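Gamma-glutamyltranspeptidase (Ggt) (Helicobacter pylori 26695, PDB 5BPK) probably cleaves the gamma-glutamyl bond of glutathione and related compounds and transfers the gamma-glutamyl group to water or an acceptor, as an Ntn-hydrolase. Local coordinates at residues K265-I277 / T287-L301. Residues are numbered along the deposited sequence; the frame is centred on the assembly and turned at random.
Sequences KPVVGSYRGYKII and THLIQILNVMENADL. With EDO (1,2-ethanediol), chain J.
The Tyr271 ring lies between Leu293 CD2, 3.7 Å from its centroid and 6° off the normal (a CH-pi contact), and Arg272 CG, 4.0 Å above the opposite face; Glu297 N sits at its edge. Its CB points neither toward the helix nor away, but CG anti to the backbone N (chi1 -172°) brings the ring in against Leu293. The Arg272 guanidinium has Glu297 CA over one face and Ala299 O and Met296 O at its edge. NH2 donates to Ala299 O at 2.8 Å, almost in line with the C=O but tilted from the guanidinium plane, and more weakly to Met296 O. Asp110 of the neighbouring chain salt-bridges Arg272 NE and hydrogen-bonds Tyr271 OH. Both residues belong to a beta-hairpin closed by a type I' turn, Tyr271 to Tyr274, on which helix 287-296 packs roughly parallel to strand 267-271. In that turn, Arg272 N donates a nearly straight hydrogen bond (2.8 Å, 175°) to Glu297 OE2, on the anti side and somewhat out of the carboxylate plane; OE1 is salt-bridged to Lys346. Farther from the turn, Ile290 CD1 and Val267 CG2 meet tip to tip at 3.7 Å, while the Ile276 and Ile290 side chains slide past each other in opposite directions, CG2 to CG1 3.9 Å. Water joins Ser270 N to Asn294 OD1, which Lys346 also binds.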
loop_
_atom_site.group_PDB
_atom_site.type_symbol
_atom_site.label_atom_id
_atom_site.label_comp_id
_atom_site.label_asym_id
_atom_site.label_seq_id
_atom_site.Cartn_x
_atom_site.Cartn_y
_atom_site.Cartn_z
ATOM N N LYS A 265 -8.062 -15.397 -3.945
ATOM C CA LYS A 265 -7.310 -15.576 -5.166
ATOM C C LYS A 265 -6.748 -14.223 -5.589
ATOM O O LYS A 265 -7.461 -13.213 -5.549
ATOM C CB LYS A 265 -8.195 -16.129 -6.263
ATOM C CG LYS A 265 -8.643 -17.562 -6.026
ATOM C CD LYS A 265 -9.379 -18.079 -7.243
ATOM C CE LYS A 265 -9.954 -19.463 -7.024
ATOM N NZ LYS A 265 -10.689 -19.930 -8.238
ATOM N N PRO A 266 -5.457 -14.182 -5.939
ATOM C CA PRO A 266 -4.936 -12.954 -6.512
ATOM C C PRO A 266 -5.529 -12.711 -7.885
ATOM O O PRO A 266 -6.064 -13.635 -8.507
ATOM C CB PRO A 266 -3.429 -13.219 -6.634
ATOM C CG PRO A 266 -3.285 -14.671 -6.659
ATOM C CD PRO A 266 -4.481 -15.285 -5.996
ATOM N N VAL A 267 -5.439 -11.476 -8.348
ATOM C CA VAL A 267 -5.706 -11.195 -9.745
ATOM C C VAL A 267 -4.417 -11.482 -10.522
ATOM O O VAL A 267 -3.309 -11.118 -10.091
ATOM C CB VAL A 267 -6.251 -9.768 -9.968
ATOM C CG1 VAL A 267 -5.279 -8.702 -9.497
ATOM C CG2 VAL A 267 -6.613 -9.566 -11.435
ATOM N N VAL A 268 -4.575 -12.194 -11.634
ATOM C CA VAL A 268 -3.457 -12.709 -12.418
ATOM C C VAL A 268 -3.592 -12.273 -13.863
ATOM O O VAL A 268 -4.682 -12.295 -14.441
ATOM C CB VAL A 268 -3.371 -14.255 -12.324
ATOM C CG1 VAL A 268 -2.248 -14.813 -13.213
ATOM C CG2 VAL A 268 -3.178 -14.679 -10.872
ATOM N N GLY A 269 -2.477 -11.834 -14.424
ATOM C CA GLY A 269 -2.394 -11.470 -15.830
ATOM C C GLY A 269 -1.064 -11.852 -16.432
ATOM O O GLY A 269 -0.247 -12.514 -15.797
ATOM N N SER A 270 -0.868 -11.455 -17.681
ATOM C CA SER A 270 0.386 -11.693 -18.386
ATOM C C SER A 270 0.829 -10.422 -19.095
ATOM O O SER A 270 -0.001 -9.625 -19.568
ATOM C CB SER A 270 0.241 -12.830 -19.403
ATOM O OG SER A 270 -0.722 -12.520 -20.404
ATOM N N TYR A 271 2.144 -10.240 -19.148
ATOM C CA TYR A 271 2.750 -9.139 -19.875
ATOM C C TYR A 271 4.048 -9.630 -20.518
ATOM O O TYR A 271 5.023 -9.928 -19.829
ATOM C CB TYR A 271 3.011 -7.965 -18.939
ATOM C CG TYR A 271 3.473 -6.697 -19.612
ATOM C CD1 TYR A 271 2.633 -5.994 -20.467
ATOM C CD2 TYR A 271 4.730 -6.167 -19.348
ATOM C CE1 TYR A 271 3.049 -4.819 -21.067
ATOM C CE2 TYR A 271 5.143 -4.996 -19.922
ATOM C CZ TYR A 271 4.295 -4.313 -20.784
ATOM O OH TYR A 271 4.698 -3.137 -21.377
ATOM N N ARG A 272 4.032 -9.740 -21.841
ATOM C CA ARG A 272 5.226 -10.120 -22.616
ATOM C C ARG A 272 5.945 -11.366 -22.099
ATOM O O ARG A 272 7.175 -11.393 -22.006
ATOM C CB ARG A 272 6.194 -8.929 -22.716
ATOM C CG ARG A 272 5.495 -7.631 -23.152
ATOM C CD ARG A 272 6.485 -6.593 -23.629
ATOM N NE ARG A 272 5.907 -5.262 -23.627
ATOM C CZ ARG A 272 5.111 -4.757 -24.564
ATOM N NH1 ARG A 272 4.788 -5.457 -25.650
ATOM N NH2 ARG A 272 4.641 -3.522 -24.419
ATOM N N GLY A 273 5.169 -12.390 -21.758
ATOM C CA GLY A 273 5.729 -13.670 -21.337
ATOM C C GLY A 273 5.954 -13.830 -19.841
ATOM O O GLY A 273 6.394 -14.893 -19.399
ATOM N N TYR A 274 5.677 -12.770 -19.079
ATOM C CA TYR A 274 5.754 -12.794 -17.617
ATOM C C TYR A 274 4.359 -12.843 -17.001
ATOM O O TYR A 274 3.413 -12.261 -17.549
ATOM C CB TYR A 274 6.473 -11.545 -17.089
ATOM C CG TYR A 274 7.915 -11.418 -17.536
ATOM C CD1 TYR A 274 8.238 -10.820 -18.752
ATOM C CD2 TYR A 274 8.957 -11.878 -16.733
ATOM C CE1 TYR A 274 9.572 -10.693 -19.169
ATOM C CE2 TYR A 274 10.293 -11.758 -17.138
ATOM C CZ TYR A 274 10.586 -11.164 -18.357
ATOM O OH TYR A 274 11.893 -11.037 -18.761
ATOM N N LYS A 275 4.241 -13.509 -15.853
ATOM C CA LYS A 275 2.962 -13.601 -15.148
ATOM C C LYS A 275 2.941 -12.541 -14.061
ATOM O O LYS A 275 3.901 -12.403 -13.297
ATOM C CB LYS A 275 2.776 -14.993 -14.540
ATOM C CG LYS A 275 1.392 -15.254 -13.979
ATOM C CD LYS A 275 1.307 -16.600 -13.270
ATOM C CE LYS A 275 1.227 -17.752 -14.249
ATOM N NZ LYS A 275 0.971 -19.057 -13.552
ATOM N N ILE A 276 1.855 -11.773 -14.026
ATOM C CA ILE A 276 1.655 -10.711 -13.043
ATOM C C ILE A 276 0.683 -11.230 -11.986
ATOM O O ILE A 276 -0.438 -11.625 -12.324
ATOM C CB ILE A 276 1.057 -9.433 -13.693
ATOM C CG1 ILE A 276 1.837 -8.998 -14.950
ATOM C CG2 ILE A 276 0.988 -8.298 -12.660
ATOM C CD1 ILE A 276 3.311 -8.676 -14.694
ATOM N N ILE A 277 1.126 -11.247 -10.725
ATOM C CA ILE A 277 0.313 -11.684 -9.576
ATOM C C ILE A 277 0.128 -10.478 -8.670
ATOM O O ILE A 277 1.100 -9.970 -8.121
ATOM C CB ILE A 277 1.010 -12.812 -8.762
ATOM C CG1 ILE A 277 1.448 -13.954 -9.692
ATOM C CG2 ILE A 277 0.103 -13.323 -7.618
ATOM C CD1 ILE A 277 0.313 -14.732 -10.301
ATOM N N THR A 287 -6.069 -5.148 -10.371
ATOM C CA THR A 287 -6.917 -5.155 -11.554
ATOM C C THR A 287 -6.474 -4.082 -12.530
ATOM O O THR A 287 -6.273 -4.358 -13.715
ATOM C CB THR A 287 -8.395 -4.963 -11.169
ATOM O OG1 THR A 287 -8.832 -6.095 -10.403
ATOM C CG2 THR A 287 -9.294 -4.782 -12.401
ATOM N N HIS A 288 -6.338 -2.848 -12.052
ATOM C CA HIS A 288 -5.947 -1.762 -12.942
ATOM C C HIS A 288 -4.483 -1.843 -13.403
ATOM O O HIS A 288 -4.166 -1.423 -14.516
ATOM C CB HIS A 288 -6.283 -0.398 -12.354
ATOM C CG HIS A 288 -7.739 -0.227 -12.072
ATOM N ND1 HIS A 288 -8.709 -0.464 -13.019
ATOM C CD2 HIS A 288 -8.395 0.131 -10.943
ATOM C CE1 HIS A 288 -9.902 -0.264 -12.485
ATOM N NE2 HIS A 288 -9.738 0.098 -11.224
ATOM N N LEU A 289 -3.610 -2.391 -12.564
ATOM C CA LEU A 289 -2.220 -2.643 -12.941
ATOM C C LEU A 289 -2.197 -3.537 -14.170
ATOM O O LEU A 289 -1.557 -3.227 -15.165
ATOM C CB LEU A 289 -1.479 -3.331 -11.791
ATOM C CG LEU A 289 -0.118 -3.939 -12.110
ATOM C CD1 LEU A 289 0.814 -2.873 -12.650
ATOM C CD2 LEU A 289 0.435 -4.636 -10.859
ATOM N N ILE A 290 -2.960 -4.624 -14.114
ATOM C CA ILE A 290 -2.982 -5.605 -15.203
ATOM C C ILE A 290 -3.678 -5.026 -16.442
ATOM O O ILE A 290 -3.229 -5.237 -17.568
ATOM C CB ILE A 290 -3.648 -6.924 -14.725
ATOM C CG1 ILE A 290 -2.688 -7.650 -13.776
ATOM C CG2 ILE A 290 -4.057 -7.829 -15.900
ATOM C CD1 ILE A 290 -3.330 -8.714 -12.937
ATOM N N GLN A 291 -4.774 -4.301 -16.217
ATOM C CA GLN A 291 -5.483 -3.586 -17.280
ATOM C C GLN A 291 -4.551 -2.647 -18.064
ATOM O O GLN A 291 -4.533 -2.668 -19.298
ATOM C CB GLN A 291 -6.655 -2.786 -16.675
ATOM C CG GLN A 291 -7.479 -1.968 -17.673
ATOM C CD GLN A 291 -8.606 -1.190 -17.002
ATOM O OE1 GLN A 291 -8.721 -1.158 -15.772
ATOM N NE2 GLN A 291 -9.427 -0.538 -17.811
ATOM N N ILE A 292 -3.783 -1.829 -17.349
ATOM C CA ILE A 292 -2.938 -0.806 -17.984
ATOM C C ILE A 292 -1.780 -1.478 -18.748
ATOM O O ILE A 292 -1.484 -1.133 -19.895
ATOM C CB ILE A 292 -2.429 0.226 -16.952
ATOM C CG1 ILE A 292 -3.597 1.047 -16.393
ATOM C CG2 ILE A 292 -1.429 1.171 -17.581
ATOM C CD1 ILE A 292 -3.294 1.716 -15.058
ATOM N N LEU A 293 -1.142 -2.451 -18.120
ATOM C CA LEU A 293 -0.158 -3.291 -18.808
ATOM C C LEU A 293 -0.730 -3.951 -20.069
ATOM O O LEU A 293 -0.056 -4.003 -21.103
ATOM C CB LEU A 293 0.412 -4.356 -17.860
ATOM C CG LEU A 293 1.416 -3.838 -16.814
ATOM C CD1 LEU A 293 1.805 -4.912 -15.808
ATOM C CD2 LEU A 293 2.685 -3.247 -17.461
ATOM N N ASN A 294 -1.954 -4.471 -19.984
ATOM C CA ASN A 294 -2.600 -5.075 -21.145
ATOM C C ASN A 294 -2.695 -4.092 -22.293
ATOM O O ASN A 294 -2.477 -4.478 -23.436
ATOM C CB ASN A 294 -4.017 -5.598 -20.865
ATOM C CG ASN A 294 -4.053 -6.866 -20.030
ATOM O OD1 ASN A 294 -3.080 -7.612 -19.938
ATOM N ND2 ASN A 294 -5.227 -7.140 -19.453
ATOM N N VAL A 295 -3.082 -2.845 -22.003
ATOM C CA VAL A 295 -3.185 -1.828 -23.056
ATOM C C VAL A 295 -1.797 -1.603 -23.671
ATOM O O VAL A 295 -1.631 -1.634 -24.895
ATOM C CB VAL A 295 -3.768 -0.476 -22.541
ATOM C CG1 VAL A 295 -3.793 0.575 -23.659
ATOM C CG2 VAL A 295 -5.168 -0.663 -21.983
ATOM N N MET A 296 -0.810 -1.395 -22.804
ATOM C CA MET A 296 0.571 -1.117 -23.204
ATOM C C MET A 296 1.186 -2.252 -24.042
ATOM O O MET A 296 2.025 -2.005 -24.923
ATOM C CB MET A 296 1.425 -0.895 -21.955
ATOM C CG MET A 296 1.096 0.407 -21.226
ATOM S SD MET A 296 1.795 0.535 -19.565
ATOM C CE MET A 296 3.536 0.177 -19.869
ATOM N N GLU A 297 0.767 -3.485 -23.761
ATOM C CA GLU A 297 1.306 -4.675 -24.442
ATOM C C GLU A 297 1.103 -4.619 -25.960
ATOM O O GLU A 297 1.844 -5.272 -26.721
ATOM C CB GLU A 297 0.671 -5.954 -23.878
ATOM C CG GLU A 297 1.469 -7.211 -24.157
ATOM C CD GLU A 297 0.823 -8.480 -23.581
ATOM O OE1 GLU A 297 -0.427 -8.605 -23.569
ATOM O OE2 GLU A 297 1.578 -9.376 -23.169
ATOM N N ASN A 298 0.103 -3.859 -26.398
ATOM C CA ASN A 298 -0.169 -3.699 -27.827
ATOM C C ASN A 298 0.865 -2.880 -28.593
ATOM O O ASN A 298 0.845 -2.858 -29.832
ATOM C CB ASN A 298 -1.562 -3.113 -28.034
ATOM C CG ASN A 298 -2.656 -4.095 -27.676
ATOM O OD1 ASN A 298 -2.973 -5.000 -28.459
ATOM N ND2 ASN A 298 -3.232 -3.938 -26.477
ATOM N N ALA A 299 1.758 -2.217 -27.870
ATOM C CA ALA A 299 2.822 -1.440 -28.480
ATOM C C ALA A 299 4.182 -2.070 -28.167
ATOM O O ALA A 299 4.368 -2.651 -27.099
ATOM C CB ALA A 299 2.767 -0.001 -27.966
ATOM N N ASP A 300 5.131 -1.950 -29.092
ATOM C CA ASP A 300 6.521 -2.309 -28.812
ATOM C C ASP A 300 7.188 -1.123 -28.119
ATOM O O ASP A 300 7.829 -0.289 -28.748
ATOM C CB ASP A 300 7.268 -2.678 -30.097
ATOM C CG ASP A 300 8.714 -3.091 -29.840
ATOM O OD1 ASP A 300 9.108 -3.226 -28.660
ATOM O OD2 ASP A 300 9.456 -3.298 -30.823
ATOM N N LEU A 301 7.037 -1.054 -26.804
ATOM C CA LEU A 301 7.592 0.067 -26.058
ATOM C C LEU A 301 9.125 0.069 -26.097
ATOM O O LEU A 301 9.743 1.135 -26.137
ATOM C CB LEU A 301 7.086 0.067 -24.620
ATOM C CG LEU A 301 5.578 0.182 -24.405
ATOM C CD1 LEU A 301 5.327 0.153 -22.913
ATOM C CD2 LEU A 301 4.954 1.435 -25.029
HETATM C C1 EDO J . 9.556 -15.683 -20.713
HETATM O O1 EDO J . 10.462 -16.442 -19.903
HETATM C C2 EDO J . 9.694 -14.199 -20.389
HETATM O O2 EDO J . 9.740 -13.435 -21.600
HETATM O O HOH W 1 -3.172 -10.149 -18.685
HETATM O O HOH W 2 0.513 -11.767 -22.692
#